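Local structure of V-type ATP synthase subunit F (Archaeoglobus fulgidus, 2I4R) at residues B[55-60]-B[81-86]. The protein is a subunit of the archaeal A-type ATP synthase, the rotary complex that probably makes ATP from ADP using a transmembrane proton gradient. Sequence-based numbering, arbitrary orientation.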
loop_
_atom_site.group_PDB
_atom_site.type_symbol
_atom_site.label_atom_id
_atom_site.label_comp_id
_atom_site.label_asym_id
_atom_site.label_seq_id
_atom_site.Cartn_x
_atom_site.Cartn_y
_atom_site.Cartn_z
ATOM N N GLY B 55 5.676 -7.359 -10.269
ATOM C CA GLY B 55 6.616 -6.546 -9.526
ATOM C C GLY B 55 5.976 -5.952 -8.289
ATOM O O GLY B 55 6.645 -5.729 -7.288
ATOM N N VAL B 56 4.677 -5.701 -8.354
ATOM C CA VAL B 56 3.960 -5.118 -7.232
ATOM C C VAL B 56 2.537 -5.666 -7.217
ATOM O O VAL B 56 1.971 -5.973 -8.269
ATOM C CB VAL B 56 3.877 -3.562 -7.357
ATOM C CG1 VAL B 56 3.198 -2.970 -6.140
ATOM C CG2 VAL B 56 5.262 -2.965 -7.536
ATOM N N VAL B 57 1.960 -5.799 -6.025
ATOM C CA VAL B 57 0.587 -6.263 -5.907
ATOM C C VAL B 57 -0.126 -5.492 -4.808
ATOM O O VAL B 57 0.319 -5.465 -3.666
ATOM C CB VAL B 57 0.517 -7.806 -5.646
ATOM C CG1 VAL B 57 1.667 -8.234 -4.781
ATOM C CG2 VAL B 57 -0.824 -8.192 -4.998
ATOM N N ILE B 58 -1.220 -4.839 -5.187
ATOM C CA ILE B 58 -2.046 -4.054 -4.267
ATOM C C ILE B 58 -3.031 -4.981 -3.560
ATOM O O ILE B 58 -3.609 -5.869 -4.186
ATOM C CB ILE B 58 -2.907 -2.999 -5.010
ATOM C CG1 ILE B 58 -2.060 -2.200 -6.002
ATOM C CG2 ILE B 58 -3.564 -2.081 -3.999
ATOM C CD1 ILE B 58 -1.103 -1.246 -5.356
HETATM N N MSE B 59 -3.246 -4.766 -2.269
HETATM C CA MSE B 59 -4.180 -5.601 -1.529
HETATM C C MSE B 59 -4.750 -4.928 -0.298
HETATM O O MSE B 59 -4.186 -3.969 0.223
HETATM C CB MSE B 59 -3.501 -6.877 -1.060
HETATM C CG MSE B 59 -3.548 -8.051 -2.002
HETATM SE SE MSE B 59 -3.434 -9.642 -0.907
HETATM C CE MSE B 59 -1.727 -9.309 -0.037
ATOM N N LYS B 60 -5.873 -5.457 0.172
ATOM C CA LYS B 60 -6.501 -4.944 1.370
ATOM C C LYS B 60 -5.597 -5.379 2.516
ATOM O O LYS B 60 -5.103 -6.504 2.539
ATOM C CB LYS B 60 -7.893 -5.547 1.530
ATOM C CG LYS B 60 -8.902 -5.044 0.515
ATOM C CD LYS B 60 -9.845 -4.006 1.130
ATOM C CE LYS B 60 -11.225 -4.599 1.396
ATOM N NZ LYS B 60 -11.880 -5.078 0.131
ATOM N N PRO B 81 7.338 -9.992 -5.728
ATOM C CA PRO B 81 6.873 -8.611 -5.870
ATOM C C PRO B 81 6.776 -7.874 -4.540
ATOM O O PRO B 81 6.679 -8.481 -3.479
ATOM C CB PRO B 81 5.505 -8.788 -6.498
ATOM C CG PRO B 81 5.009 -10.001 -5.764
ATOM C CD PRO B 81 6.206 -10.931 -5.834
ATOM N N THR B 82 6.802 -6.554 -4.611
ATOM C CA THR B 82 6.674 -5.725 -3.432
ATOM C C THR B 82 5.184 -5.624 -3.154
ATOM O O THR B 82 4.422 -5.158 -4.000
ATOM C CB THR B 82 7.227 -4.308 -3.691
ATOM O OG1 THR B 82 8.636 -4.388 -3.946
ATOM C CG2 THR B 82 6.972 -3.397 -2.504
ATOM N N PHE B 83 4.756 -6.082 -1.983
ATOM C CA PHE B 83 3.348 -5.994 -1.640
ATOM C C PHE B 83 3.010 -4.606 -1.130
ATOM O O PHE B 83 3.796 -3.989 -0.411
ATOM C CB PHE B 83 2.970 -7.048 -0.601
ATOM C CG PHE B 83 2.742 -8.401 -1.191
ATOM C CD1 PHE B 83 3.812 -9.154 -1.674
ATOM C CD2 PHE B 83 1.452 -8.894 -1.347
ATOM C CE1 PHE B 83 3.598 -10.380 -2.316
ATOM C CE2 PHE B 83 1.222 -10.119 -1.987
ATOM C CZ PHE B 83 2.301 -10.863 -2.473
ATOM N N VAL B 84 1.846 -4.113 -1.536
ATOM C CA VAL B 84 1.358 -2.798 -1.135
ATOM C C VAL B 84 -0.003 -3.070 -0.492
ATOM O O VAL B 84 -0.904 -3.601 -1.142
ATOM C CB VAL B 84 1.214 -1.881 -2.381
ATOM C CG1 VAL B 84 0.727 -0.505 -1.993
ATOM C CG2 VAL B 84 2.536 -1.770 -3.081
ATOM N N SER B 85 -0.160 -2.728 0.783
ATOM C CA SER B 85 -1.426 -3.011 1.455
ATOM C C SER B 85 -2.267 -1.800 1.803
ATOM O O SER B 85 -1.864 -0.940 2.586
ATOM C CB SER B 85 -1.178 -3.824 2.724
ATOM O OG SER B 85 -0.566 -3.014 3.705
ATOM N N VAL B 86 -3.457 -1.768 1.218
ATOM C CA VAL B 86 -4.404 -0.691 1.423
ATOM C C VAL B 86 -4.963 -0.758 2.839
ATOM O O VAL B 86 -5.838 -1.571 3.136
ATOM C CB VAL B 86 -5.564 -0.773 0.393
ATOM C CG1 VAL B 86 -6.549 0.348 0.621
ATOM C CG2 VAL B 86 -5.011 -0.695 -1.018
#
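The Phe-83 ring carries Val-57 on one face: CG1 sits 3.3 Å above the ring plane, over its centre and 11° off the normal, which meets the geometry of a CH-pi contact. Val-57 and Phe-83 are paired in register and lie side by side, pointing the same way; CG1, in the crowded position between the backbone N and the carbonyl carbon (chi1 35°), is the branch over the ring. At the ring's edge, near its plane, comes the terminal methyl of selenomethionine Met-59; its chain bends at chi3 (-59°) and CE reaches Phe-83 CD2 at 3.5 Å. An alanine at Phe-83 would remove the ring and would probably leave Val-57 CG1 and Met-59 CE without their shared apolar partner on this face.

The opposite face of the sheet holds Val-56, Ile-58, Val-84 and Val-86. Here the side chains of Val-56 and Val-84 cross obliquely, with CG1 to CG2 at 3.4 Å. Ile-58 lies side by side with Val-84, its CD1 by CB. Ile-58 and Val-86 also cross obliquely, CG2 to CG2 (3.6 Å).

Five backbone hydrogen bonds establish the parallel pairing of 55-60 with 82-86. Val-57 and Met-59 each use both N and O: Val-57 N binds Thr-82 O, its O receives Val-84 N (2.9 Å), Met-59 N approaches Val-84 O nearly along the C=O axis, though the bond is bent at the hydrogen, and Met-59 O accepts from Val-86 N. Thr-82 N to Gly-55 O opens the series, just after the cis peptide bond preceding Pro-81.

The pair closes a beta-alpha-beta unit through helix 69-77. Strand 11-16 flanks 55-60 on its other side; helix 38-50 covers Phe-83 and Met-59 through Leu-49 and Val-45, whereas Phe-20 of helix 18-26 packs on Ile-58 and Val-86. Strand 82-86 is an edge strand within this chain, and beyond it the sheet continues antiparallel into a strand of the second subunit, another copy of this protein.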